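PDB 3HFQ: uncharacterized protein lp_2219, which is of unknown function but folds as a seven-bladed beta-propeller of the lactonase family and may therefore hydrolyse a lactone. Local coordinates for residues P84-A89 against S102-K107; V127-H132 against Y165-S170; S141-T146 against V156-S161; A185-R190 against A201-E206. The protein carries 1 engineered substitution. All coordinates share one frame; numbering follows the deposited sequence.

Interaction 1 (P84-A89 against S102-K107)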
loop_
_atom_site.group_PDB
_atom_site.type_symbol
_atom_site.label_atom_id
_atom_site.label_comp_id
_atom_site.label_asym_id
_atom_site.label_seq_id
_atom_site.Cartn_x
_atom_site.Cartn_y
_atom_site.Cartn_z
ATOM N N PRO A 84 0.384 15.219 18.037
ATOM C CA PRO A 84 1.795 15.081 18.398
ATOM C C PRO A 84 2.288 13.662 18.131
ATOM O O PRO A 84 1.617 12.681 18.464
ATOM C CB PRO A 84 1.820 15.463 19.886
ATOM C CG PRO A 84 0.366 15.386 20.325
ATOM C CD PRO A 84 -0.382 15.856 19.122
ATOM N N GLY A 85 3.453 13.563 17.503
ATOM C CA GLY A 85 4.008 12.263 17.187
ATOM C C GLY A 85 4.344 12.115 15.713
ATOM O O GLY A 85 4.274 13.074 14.935
ATOM N N THR A 86 4.697 10.895 15.328
ATOM C CA THR A 86 5.071 10.587 13.955
ATOM C C THR A 86 3.884 10.530 13.002
ATOM O O THR A 86 2.747 10.315 13.420
ATOM C CB THR A 86 5.776 9.226 13.878
ATOM O OG1 THR A 86 4.866 8.201 14.296
ATOM C CG2 THR A 86 7.000 9.208 14.779
ATOM N N PRO A 87 4.141 10.738 11.701
ATOM C CA PRO A 87 3.079 10.694 10.691
ATOM C C PRO A 87 2.737 9.219 10.473
ATOM O O PRO A 87 3.536 8.343 10.799
ATOM C CB PRO A 87 3.742 11.299 9.451
ATOM C CG PRO A 87 4.890 12.105 10.005
ATOM C CD PRO A 87 5.398 11.225 11.111
ATOM N N PRO A 88 1.547 8.928 9.927
ATOM C CA PRO A 88 1.146 7.538 9.680
ATOM C C PRO A 88 1.904 6.909 8.505
ATOM O O PRO A 88 2.777 7.549 7.913
ATOM C CB PRO A 88 -0.356 7.653 9.427
ATOM C CG PRO A 88 -0.486 9.017 8.805
ATOM C CD PRO A 88 0.436 9.858 9.658
ATOM N N ALA A 89 1.566 5.665 8.166
ATOM C CA ALA A 89 2.245 4.956 7.082
ATOM C C ALA A 89 1.321 4.436 5.982
ATOM O O ALA A 89 1.786 4.012 4.924
ATOM C CB ALA A 89 3.052 3.794 7.658
ATOM N N SER A 102 -6.291 5.233 8.666
ATOM C CA SER A 102 -4.846 5.399 8.591
ATOM C C SER A 102 -4.167 4.476 9.591
ATOM O O SER A 102 -4.747 4.128 10.628
ATOM C CB SER A 102 -4.438 6.858 8.850
ATOM O OG SER A 102 -4.855 7.312 10.123
ATOM N N ALA A 103 -2.944 4.075 9.262
ATOM C CA ALA A 103 -2.153 3.187 10.110
ATOM C C ALA A 103 -0.882 3.904 10.535
ATOM O O ALA A 103 -0.210 4.506 9.702
ATOM C CB ALA A 103 -1.793 1.926 9.339
ATOM N N ASN A 104 -0.539 3.841 11.818
ATOM C CA ASN A 104 0.675 4.505 12.277
ATOM C C ASN A 104 1.681 3.484 12.789
ATOM O O ASN A 104 1.453 2.804 13.788
ATOM C CB ASN A 104 0.362 5.525 13.373
ATOM C CG ASN A 104 1.527 6.464 13.635
ATOM O OD1 ASN A 104 2.636 6.027 13.953
ATOM N ND2 ASN A 104 1.282 7.759 13.501
ATOM N N TYR A 105 2.802 3.402 12.090
ATOM C CA TYR A 105 3.869 2.463 12.406
ATOM C C TYR A 105 4.479 2.641 13.789
ATOM O O TYR A 105 4.428 1.738 14.621
ATOM C CB TYR A 105 4.957 2.583 11.340
ATOM C CG TYR A 105 6.046 1.536 11.423
ATOM C CD1 TYR A 105 7.130 1.687 12.290
ATOM C CD2 TYR A 105 6.008 0.412 10.604
ATOM C CE1 TYR A 105 8.150 0.733 12.341
ATOM C CE2 TYR A 105 7.017 -0.546 10.646
ATOM C CZ TYR A 105 8.085 -0.377 11.508
ATOM O OH TYR A 105 9.083 -1.328 11.528
ATOM N N HIS A 106 5.051 3.813 14.030
ATOM C CA HIS A 106 5.709 4.099 15.297
ATOM C C HIS A 106 4.791 4.108 16.522
ATOM O O HIS A 106 5.182 3.637 17.590
ATOM C CB HIS A 106 6.453 5.428 15.169
ATOM C CG HIS A 106 7.368 5.487 13.983
ATOM N ND1 HIS A 106 8.557 4.788 13.924
ATOM C CD2 HIS A 106 7.249 6.128 12.798
ATOM C CE1 HIS A 106 9.129 4.997 12.752
ATOM N NE2 HIS A 106 8.356 5.807 12.048
ATOM N N LYS A 107 3.573 4.625 16.375
ATOM C CA LYS A 107 2.632 4.683 17.496
ATOM C C LYS A 107 1.886 3.375 17.755
ATOM O O LYS A 107 1.393 3.150 18.862
ATOM C CB LYS A 107 1.596 5.787 17.271
ATOM C CG LYS A 107 2.138 7.202 17.303
ATOM C CD LYS A 107 0.991 8.188 17.099
ATOM C CE LYS A 107 1.346 9.581 17.572
ATOM N NZ LYS A 107 0.164 10.487 17.496
HETATM O O HOH W 1 1.091 11.643 15.172
HETATM O O HOH W 2 4.124 5.660 10.711
#

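Interaction 2 (V127-H132 against Y165-S170)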
loop_
_atom_site.group_PDB
_atom_site.type_symbol
_atom_site.label_atom_id
_atom_site.label_comp_id
_atom_site.label_asym_id
_atom_site.label_seq_id
_atom_site.Cartn_x
_atom_site.Cartn_y
_atom_site.Cartn_z
ATOM N N VAL A 127 -7.294 3.584 17.782
ATOM C CA VAL A 127 -7.153 2.293 18.442
ATOM C C VAL A 127 -5.684 2.002 18.723
ATOM O O VAL A 127 -4.860 1.995 17.806
ATOM C CB VAL A 127 -7.747 1.171 17.565
ATOM C CG1 VAL A 127 -7.485 -0.192 18.194
ATOM C CG2 VAL A 127 -9.245 1.396 17.402
ATOM N N GLN A 128 -5.359 1.766 19.991
ATOM C CA GLN A 128 -3.985 1.491 20.395
ATOM C C GLN A 128 -3.711 -0.001 20.527
ATOM O O GLN A 128 -4.470 -0.724 21.172
ATOM C CB GLN A 128 -3.682 2.176 21.733
ATOM C CG GLN A 128 -2.248 1.985 22.228
ATOM C CD GLN A 128 -1.223 2.656 21.334
ATOM O OE1 GLN A 128 -1.220 3.877 21.184
ATOM N NE2 GLN A 128 -0.347 1.858 20.734
ATOM N N HIS A 129 -2.624 -0.458 19.913
ATOM C CA HIS A 129 -2.248 -1.867 19.986
ATOM C C HIS A 129 -0.956 -2.023 20.778
ATOM O O HIS A 129 -0.241 -1.051 21.020
ATOM C CB HIS A 129 -2.030 -2.457 18.585
ATOM C CG HIS A 129 -3.214 -2.329 17.677
ATOM N ND1 HIS A 129 -3.565 -1.140 17.075
ATOM C CD2 HIS A 129 -4.125 -3.244 17.267
ATOM C CE1 HIS A 129 -4.644 -1.329 16.331
ATOM N NE2 HIS A 129 -5.001 -2.595 16.431
ATOM N N SER A 130 -0.666 -3.256 21.177
ATOM C CA SER A 130 0.545 -3.552 21.921
ATOM C C SER A 130 1.068 -4.908 21.473
ATOM O O SER A 130 0.365 -5.667 20.801
ATOM C CB SER A 130 0.261 -3.574 23.425
ATOM O OG SER A 130 -0.600 -4.647 23.763
ATOM N N GLY A 131 2.304 -5.214 21.844
ATOM C CA GLY A 131 2.886 -6.485 21.458
ATOM C C GLY A 131 4.256 -6.269 20.861
ATOM O O GLY A 131 4.684 -5.131 20.689
ATOM N N HIS A 132 4.950 -7.360 20.551
ATOM C CA HIS A 132 6.283 -7.280 19.967
ATOM C C HIS A 132 6.625 -8.602 19.295
ATOM O O HIS A 132 5.819 -9.538 19.301
ATOM C CB HIS A 132 7.327 -6.967 21.046
ATOM C CG HIS A 132 7.362 -7.963 22.162
ATOM N ND1 HIS A 132 6.508 -7.895 23.249
ATOM C CD2 HIS A 132 8.126 -9.061 22.356
ATOM C CE1 HIS A 132 6.751 -8.909 24.055
ATOM N NE2 HIS A 132 7.727 -9.635 23.540
ATOM N N TYR A 165 -5.433 -8.205 12.433
ATOM C CA TYR A 165 -6.710 -8.002 13.091
ATOM C C TYR A 165 -7.809 -7.715 12.078
ATOM O O TYR A 165 -7.554 -7.195 10.990
ATOM C CB TYR A 165 -6.663 -6.793 14.030
ATOM C CG TYR A 165 -5.714 -6.885 15.200
ATOM C CD1 TYR A 165 -4.359 -6.584 15.058
ATOM C CD2 TYR A 165 -6.184 -7.228 16.465
ATOM C CE1 TYR A 165 -3.494 -6.628 16.151
ATOM C CE2 TYR A 165 -5.332 -7.276 17.561
ATOM C CZ TYR A 165 -3.991 -6.968 17.402
ATOM O OH TYR A 165 -3.155 -7.001 18.496
ATOM N N VAL A 166 -9.032 -8.070 12.444
ATOM C CA VAL A 166 -10.189 -7.757 11.627
ATOM C C VAL A 166 -11.120 -7.045 12.598
ATOM O O VAL A 166 -11.431 -7.578 13.665
ATOM C CB VAL A 166 -10.887 -9.001 11.064
ATOM C CG1 VAL A 166 -12.183 -8.584 10.369
ATOM C CG2 VAL A 166 -9.973 -9.697 10.060
ATOM N N TYR A 167 -11.534 -5.833 12.236
ATOM C CA TYR A 167 -12.418 -5.015 13.066
ATOM C C TYR A 167 -13.728 -4.690 12.367
ATOM O O TYR A 167 -13.762 -4.500 11.153
ATOM C CB TYR A 167 -11.766 -3.668 13.384
ATOM C CG TYR A 167 -10.625 -3.685 14.365
ATOM C CD1 TYR A 167 -10.863 -3.599 15.737
ATOM C CD2 TYR A 167 -9.306 -3.738 13.923
ATOM C CE1 TYR A 167 -9.807 -3.572 16.650
ATOM C CE2 TYR A 167 -8.247 -3.713 14.824
ATOM C CZ TYR A 167 -8.504 -3.625 16.183
ATOM O OH TYR A 167 -7.454 -3.594 17.070
ATOM N N ASN A 168 -14.801 -4.603 13.145
ATOM C CA ASN A 168 -16.088 -4.210 12.598
ATOM C C ASN A 168 -16.068 -2.694 12.720
ATOM O O ASN A 168 -15.466 -2.158 13.653
ATOM C CB ASN A 168 -17.233 -4.802 13.415
ATOM C CG ASN A 168 -17.332 -6.303 13.248
ATOM O OD1 ASN A 168 -17.285 -6.810 12.128
ATOM N ND2 ASN A 168 -17.471 -7.021 14.356
ATOM N N VAL A 169 -16.702 -2.001 11.781
ATOM C CA VAL A 169 -16.709 -0.542 11.800
ATOM C C VAL A 169 -18.123 -0.008 11.976
ATOM O O VAL A 169 -19.051 -0.478 11.321
ATOM C CB VAL A 169 -16.145 0.029 10.478
ATOM C CG1 VAL A 169 -15.920 1.526 10.607
ATOM C CG2 VAL A 169 -14.857 -0.684 10.109
ATOM N N SER A 170 -18.283 0.973 12.860
ATOM C CA SER A 170 -19.594 1.571 13.094
ATOM C C SER A 170 -19.755 2.770 12.162
ATOM O O SER A 170 -18.767 3.277 11.625
ATOM C CB SER A 170 -19.724 2.034 14.546
ATOM O OG SER A 170 -18.903 3.162 14.798
HETATM O O HOH W 3 -0.733 -6.122 18.218
HETATM O O HOH W 4 -3.115 -4.973 20.942
#

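Interaction 3 (S141-T146 against V156-S161). With PO4 (phosphate ion), chain C.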
loop_
_atom_site.group_PDB
_atom_site.type_symbol
_atom_site.label_atom_id
_atom_site.label_comp_id
_atom_site.label_asym_id
_atom_site.label_seq_id
_atom_site.Cartn_x
_atom_site.Cartn_y
_atom_site.Cartn_z
ATOM N N SER A 141 4.424 -2.491 18.873
ATOM C CA SER A 141 3.370 -2.574 17.870
ATOM C C SER A 141 3.656 -1.619 16.724
ATOM O O SER A 141 4.000 -0.459 16.945
ATOM C CB SER A 141 2.011 -2.233 18.482
ATOM O OG SER A 141 1.030 -2.112 17.466
ATOM N N HIS A 142 3.497 -2.113 15.500
ATOM C CA HIS A 142 3.730 -1.319 14.301
ATOM C C HIS A 142 2.627 -1.606 13.277
ATOM O O HIS A 142 2.717 -2.564 12.516
ATOM C CB HIS A 142 5.102 -1.670 13.711
ATOM C CG HIS A 142 6.255 -1.317 14.605
ATOM N ND1 HIS A 142 7.387 -2.102 14.707
ATOM C CD2 HIS A 142 6.465 -0.253 15.415
ATOM C CE1 HIS A 142 8.241 -1.532 15.541
ATOM N NE2 HIS A 142 7.706 -0.410 15.984
ATOM N N ILE A 143 1.585 -0.778 13.268
ATOM C CA ILE A 143 0.475 -0.963 12.335
ATOM C C ILE A 143 0.900 -0.437 10.967
ATOM O O ILE A 143 1.403 0.678 10.857
ATOM C CB ILE A 143 -0.792 -0.215 12.822
ATOM C CG1 ILE A 143 -1.128 -0.640 14.255
ATOM C CG2 ILE A 143 -1.969 -0.541 11.918
ATOM C CD1 ILE A 143 -1.355 -2.143 14.423
ATOM N N HIS A 144 0.683 -1.228 9.920
ATOM C CA HIS A 144 1.118 -0.821 8.586
ATOM C C HIS A 144 0.048 -0.890 7.502
ATOM O O HIS A 144 0.313 -0.564 6.339
ATOM C CB HIS A 144 2.298 -1.698 8.160
ATOM C CG HIS A 144 3.376 -0.953 7.438
ATOM N ND1 HIS A 144 3.113 -0.065 6.418
ATOM C CD2 HIS A 144 4.719 -0.953 7.603
ATOM C CE1 HIS A 144 4.248 0.455 5.988
ATOM N NE2 HIS A 144 5.240 -0.067 6.690
ATOM N N TYR A 145 -1.157 -1.307 7.870
ATOM C CA TYR A 145 -2.220 -1.443 6.887
ATOM C C TYR A 145 -3.580 -1.400 7.565
ATOM O O TYR A 145 -3.789 -2.040 8.598
ATOM C CB TYR A 145 -2.022 -2.772 6.135
ATOM C CG TYR A 145 -3.059 -3.121 5.082
ATOM C CD1 TYR A 145 -4.261 -3.738 5.430
ATOM C CD2 TYR A 145 -2.815 -2.872 3.732
ATOM C CE1 TYR A 145 -5.196 -4.102 4.453
ATOM C CE2 TYR A 145 -3.746 -3.228 2.749
ATOM C CZ TYR A 145 -4.930 -3.844 3.118
ATOM O OH TYR A 145 -5.852 -4.196 2.157
ATOM N N THR A 146 -4.485 -0.618 6.985
ATOM C CA THR A 146 -5.847 -0.477 7.487
ATOM C C THR A 146 -6.753 -0.319 6.272
ATOM O O THR A 146 -6.914 0.784 5.750
ATOM C CB THR A 146 -6.016 0.778 8.378
ATOM O OG1 THR A 146 -5.550 1.932 7.667
ATOM C CG2 THR A 146 -5.229 0.629 9.679
ATOM N N VAL A 156 -6.583 -4.924 9.804
ATOM C CA VAL A 156 -5.514 -4.097 10.360
ATOM C C VAL A 156 -4.303 -4.990 10.632
ATOM O O VAL A 156 -4.388 -5.941 11.403
ATOM C CB VAL A 156 -5.991 -3.414 11.670
ATOM C CG1 VAL A 156 -4.866 -2.580 12.281
ATOM C CG2 VAL A 156 -7.203 -2.531 11.374
ATOM N N ILE A 157 -3.178 -4.675 9.997
ATOM C CA ILE A 157 -1.970 -5.488 10.133
ATOM C C ILE A 157 -0.906 -4.906 11.058
ATOM O O ILE A 157 -0.492 -3.765 10.893
ATOM C CB ILE A 157 -1.335 -5.722 8.746
ATOM C CG1 ILE A 157 -2.379 -6.327 7.802
ATOM C CG2 ILE A 157 -0.122 -6.634 8.868
ATOM C CD1 ILE A 157 -1.916 -6.426 6.359
ATOM N N ASP A 158 -0.454 -5.712 12.017
ATOM C CA ASP A 158 0.568 -5.288 12.967
ATOM C C ASP A 158 1.873 -6.021 12.654
ATOM O O ASP A 158 2.032 -7.200 12.971
ATOM C CB ASP A 158 0.128 -5.614 14.399
ATOM C CG ASP A 158 0.986 -4.928 15.450
ATOM O OD1 ASP A 158 2.199 -4.757 15.219
ATOM O OD2 ASP A 158 0.448 -4.572 16.519
ATOM N N LEU A 159 2.802 -5.316 12.021
ATOM C CA LEU A 159 4.088 -5.894 11.663
ATOM C C LEU A 159 4.907 -6.214 12.910
ATOM O O LEU A 159 5.639 -7.206 12.949
ATOM C CB LEU A 159 4.853 -4.918 10.758
ATOM C CG LEU A 159 6.287 -5.266 10.347
ATOM C CD1 LEU A 159 6.571 -4.711 8.957
ATOM C CD2 LEU A 159 7.268 -4.710 11.371
ATOM N N GLY A 160 4.763 -5.376 13.930
ATOM C CA GLY A 160 5.509 -5.558 15.161
ATOM C C GLY A 160 5.149 -6.770 16.004
ATOM O O GLY A 160 6.025 -7.361 16.642
ATOM N N SER A 161 3.876 -7.151 16.010
ATOM C CA SER A 161 3.434 -8.287 16.813
ATOM C C SER A 161 3.039 -9.528 16.011
ATOM O O SER A 161 2.544 -10.500 16.580
ATOM C CB SER A 161 2.256 -7.867 17.691
ATOM O OG SER A 161 1.150 -7.507 16.886
HETATM P P PO4 C . 8.480 -0.279 6.433
HETATM O O1 PO4 C . 10.026 0.019 6.483
HETATM O O2 PO4 C . 8.080 -0.756 4.986
HETATM O O3 PO4 C . 8.122 -1.403 7.480
HETATM O O4 PO4 C . 7.678 1.034 6.782
#

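Interaction 4 (A185-R190 against A201-E206). With PO4 (phosphate ion), chain C.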
loop_
_atom_site.group_PDB
_atom_site.type_symbol
_atom_site.label_atom_id
_atom_site.label_comp_id
_atom_site.label_asym_id
_atom_site.label_seq_id
_atom_site.Cartn_x
_atom_site.Cartn_y
_atom_site.Cartn_z
ATOM N N ALA A 185 6.220 -16.350 14.521
ATOM C CA ALA A 185 7.096 -15.294 15.018
ATOM C C ALA A 185 8.153 -14.860 14.003
ATOM O O ALA A 185 8.889 -15.686 13.465
ATOM C CB ALA A 185 7.768 -15.746 16.312
ATOM N N GLY A 186 8.221 -13.554 13.749
ATOM C CA GLY A 186 9.199 -13.030 12.810
ATOM C C GLY A 186 8.713 -12.886 11.376
ATOM O O GLY A 186 9.466 -12.457 10.498
ATOM N N PHE A 187 7.460 -13.248 11.131
ATOM C CA PHE A 187 6.890 -13.148 9.791
ATOM C C PHE A 187 6.897 -11.691 9.337
ATOM O O PHE A 187 7.230 -11.394 8.189
ATOM C CB PHE A 187 5.460 -13.703 9.782
ATOM C CG PHE A 187 4.813 -13.710 8.418
ATOM C CD1 PHE A 187 3.982 -12.667 8.019
ATOM C CD2 PHE A 187 5.042 -14.761 7.530
ATOM C CE1 PHE A 187 3.384 -12.670 6.755
ATOM C CE2 PHE A 187 4.454 -14.775 6.267
ATOM C CZ PHE A 187 3.620 -13.726 5.876
ATOM N N GLY A 188 6.540 -10.791 10.251
ATOM C CA GLY A 188 6.512 -9.369 9.944
ATOM C C GLY A 188 5.514 -8.992 8.864
ATOM O O GLY A 188 5.903 -8.425 7.840
ATOM N N PRO A 189 4.215 -9.275 9.067
ATOM C CA PRO A 189 3.167 -8.959 8.087
ATOM C C PRO A 189 3.087 -7.457 7.824
ATOM O O PRO A 189 3.192 -6.658 8.749
ATOM C CB PRO A 189 1.909 -9.511 8.746
ATOM C CG PRO A 189 2.184 -9.268 10.212
ATOM C CD PRO A 189 3.623 -9.724 10.343
ATOM N N ARG A 190 2.878 -7.078 6.568
ATOM C CA ARG A 190 2.848 -5.662 6.210
ATOM C C ARG A 190 1.572 -5.221 5.502
ATOM O O ARG A 190 0.813 -4.404 6.031
ATOM C CB ARG A 190 4.067 -5.345 5.337
ATOM C CG ARG A 190 4.341 -3.857 5.101
ATOM C CD ARG A 190 5.574 -3.700 4.212
ATOM N NE ARG A 190 5.983 -2.310 4.036
ATOM C CZ ARG A 190 5.459 -1.469 3.148
ATOM N NH1 ARG A 190 4.488 -1.867 2.332
ATOM N NH2 ARG A 190 5.917 -0.225 3.071
ATOM N N ALA A 201 -7.096 -14.069 0.605
ATOM C CA ALA A 201 -6.301 -12.871 0.823
ATOM C C ALA A 201 -4.848 -13.313 0.761
ATOM O O ALA A 201 -4.516 -14.429 1.154
ATOM C CB ALA A 201 -6.608 -12.254 2.190
ATOM N N PHE A 202 -3.986 -12.440 0.259
ATOM C CA PHE A 202 -2.569 -12.746 0.146
ATOM C C PHE A 202 -1.846 -11.712 0.984
ATOM O O PHE A 202 -1.961 -10.509 0.748
ATOM C CB PHE A 202 -2.167 -12.702 -1.327
ATOM C CG PHE A 202 -2.989 -13.629 -2.180
ATOM C CD1 PHE A 202 -2.713 -14.997 -2.215
ATOM C CD2 PHE A 202 -4.099 -13.154 -2.868
ATOM C CE1 PHE A 202 -3.538 -15.875 -2.921
ATOM C CE2 PHE A 202 -4.930 -14.023 -3.576
ATOM C CZ PHE A 202 -4.648 -15.389 -3.601
ATOM N N LEU A 203 -1.115 -12.200 1.980
ATOM C CA LEU A 203 -0.415 -11.349 2.933
ATOM C C LEU A 203 1.093 -11.299 2.731
ATOM O O LEU A 203 1.765 -12.330 2.711
ATOM C CB LEU A 203 -0.729 -11.854 4.344
ATOM C CG LEU A 203 -0.049 -11.234 5.562
ATOM C CD1 LEU A 203 -0.619 -9.849 5.839
ATOM C CD2 LEU A 203 -0.269 -12.150 6.762
ATOM N N ALA A 204 1.627 -10.092 2.597
ATOM C CA ALA A 204 3.059 -9.941 2.404
ATOM C C ALA A 204 3.775 -9.871 3.746
ATOM O O ALA A 204 3.384 -9.109 4.630
ATOM C CB ALA A 204 3.350 -8.691 1.584
ATOM N N GLY A 205 4.809 -10.695 3.890
ATOM C CA GLY A 205 5.598 -10.709 5.105
ATOM C C GLY A 205 6.880 -9.958 4.806
ATOM O O GLY A 205 7.786 -10.489 4.170
ATOM N N GLU A 206 6.948 -8.713 5.259
ATOM C CA GLU A 206 8.115 -7.881 5.010
ATOM C C GLU A 206 9.430 -8.454 5.517
ATOM O O GLU A 206 10.371 -8.645 4.747
ATOM C CB GLU A 206 7.929 -6.495 5.638
ATOM C CG GLU A 206 9.158 -5.603 5.476
ATOM C CD GLU A 206 9.045 -4.286 6.219
ATOM O OE1 GLU A 206 8.035 -3.580 6.030
ATOM O OE2 GLU A 206 9.977 -3.954 6.985
HETATM P P PO4 C . 8.480 -0.279 6.433
HETATM O O1 PO4 C . 10.026 0.019 6.483
HETATM O O2 PO4 C . 8.080 -0.756 4.986
HETATM O O3 PO4 C . 8.122 -1.403 7.480
HETATM O O4 PO4 C . 7.678 1.034 6.782
#

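Interaction 1 (P84-A89 against S102-K107)
Lys107, Asn104 and Ala103 each hold one residue of Pro84-Ala89 by a direct hydrogen bond. The Lys107 chain, extended beyond CG, brings NZ to 2.8 Å from Pro84 O. Asn104 has CG anti to its backbone N (chi1 -166°), and its ND2 donates to Thr86 O at 2.9 Å; that oxygen lies in the amide plane, while ND2 stands above the plane of the Thr86 carbonyl. The other end of the amide, OD1, accepts from Lys107 N at 3.0 Å in an Asx motif, which fixes the amide's rotation. Further on, Ala89 N meets Ala103 O in a nearly straight bond of 2.6 Å.

Two waters add bridges, one from Lys107 NZ to Thr86 O, the other from Tyr105 N to Pro87 O.

The van der Waals contacts are modest. Thr86 crosses His106 at about a right angle, CB lying 3.6 Å from CD2, and Pro88 CB rests on Ala103 O at 3.2 Å. Lys107 CE passes over Gly85 CA, where a CB would collide with it.

Pro84, Pro87 and Pro88 have no N-H to give; Lys107 and Asn104 of the next blade supply donors to Pro84 O and Thr86 O, and Ala89 N is the one direct donor sent the other way.

Interaction 2 (V127-H132 against Y165-S170)
His129 is the hub of this contact, reaching two tyrosines of strand 163-169 in the next blade at once. Its CD2 sits over one face of the Tyr165 ring, toward the rim and 3.6 Å from CE1. The two rings form an edge-to-face pair with planes at 61° and centroids 4.9 Å apart, and the side chains slide past each other in opposite directions. Tyr167 instead comes tip to tip: its OH lies 2.7 Å from His129 NE2, a weak hydrogen bond because the N-H is bent to 120°. Val127, two residues earlier near the end of strand 121-128, brings CG1 to 3.6 Å from Tyr167 OH. Outside the two segments, Gly108 O takes the hydrogen bond of His129 ND1 and so fixes which way the imidazole is turned.

Beyond this aromatic cluster the contact thins out. Ser130 is exposed and meets Tyr165 OH through water: one molecule joins that hydroxyl to Ser130 O, another joins it to Ser130 N. An alanine in place of His129 would probably leave Tyr167 OH without its nitrogen partner and open a gap over the face of Tyr165.

Strand 121-128 is the outermost strand of one blade, and Tyr165 and Tyr167 project from strand 163-169 of the next; such face-to-face packing of successive four-stranded sheets is the hallmark of a beta-propeller.

Interaction 3 (S141-T146 against V156-S161)
Ile143 and Asp158 stand opposite each other as a non-hydrogen-bonded pair of antiparallel strands, whose axes approach to 4.8 Å at 165°. His144 N donates to Ile157 O at 3.0 Å, and Ile157 N to Tyr145 O. His144 and Tyr145 thus both lie across from Ile157, as in a beta bulge, and Tyr145 N is buried without a partner. Past the strand ends, Leu159 N still reaches His142 O, at 2.8 Å. Gly160 lies so close to His142 N that a CB would clash.

Among the side chains, Asp158 does most of the polar work. With CG anti to the backbone N (chi1 -167°), its carboxylate accepts three bonds. OD1 takes His142 N at 3.0 Å and, from the opposite face of its plane, Ser161 N in an Asx motif; Ser141 OG gives its proton to OD2 at 2.7 Å from above that plane. The carboxylate is thereby held against turning. Ile143 crosses Asp158 at about a right angle, CD1 on its CB, and packs CG2 on Val156 CG1 at 3.6 Å. On the other face of the sheet, Ile157 CD1 packs on Tyr145 CB at 3.7 Å. His144 points NE2 at phosphate O4, a hydrogen bond of 2.7 Å.

The hairpin is sandwiched between blades. Ile143 and Thr146 lean on Ala103 of strand 99-104, whereas Tyr145 and Ile157 pack against Leu192 of strand 189-194; strand 163-169 continues the sheet beyond Val156.

Interaction 4 (A185-R190 against A201-E206)
At the open end of the hairpin of strands 189-194 and 200-205, Pro189 and Gly205 form an antiparallel non-hydrogen-bonded pair beside a bound phosphate. Arg190 N donates to Ala204 O at 2.9 Å, and a weaker bond runs from Glu206 N to Gly188 O. Phe187, with CG anti to its backbone N, brings ring atom CE1 to 3.4 Å from Gly205 CA; a CB on that glycine would strike the ring. Leu203 finishes the apolar patch, with CD2 3.7 Å from Phe187 CE1 and CD1 against Pro189 CB.

On the polar side the Arg190 chain is extended from CG to NE. Its NE makes a salt bridge with Glu206 OE1 at 3.1 Å, the carboxylate turned 46° from the guanidinium plane. NE and NH2 both grip phosphate O2, NE at 2.8 Å. Arg259 is a second cationic partner of Glu206 and also binds the phosphate. An alanine at Arg190 would probably leave phosphate O2 without these two donors and Glu206 leaning on Arg259 for its charge balance.

The phosphate probably came from the crystallisation liquor, but arginines, a glutamate and His144 gathered around an anion are consistent with a ligand pocket among the blades of a lactonase-like propeller.

Overall arrangement
The contacts run through consecutive blades, with 1, 2 and 4 in series along the chain and 3 nested inside 2. Interaction 1 joins the linker after strand 74-84 to the sheet from strand 90-94 to 121-128. Interaction 2 packs that sheet on the next, from strand 143-148 to 175-182, whose first hairpin is interaction 3. Interaction 4 is the first hairpin of the following sheet. Centres lie about 9 Å apart for 2 and 3 and about 10 Å for 3 and 4, against about 19 Å for 1 and 4. Interaction 3 touches all the others and shares the phosphate with interaction 4; Tyr105 of interaction 1 comes near the same ion, so three successive blades border this possible pocket.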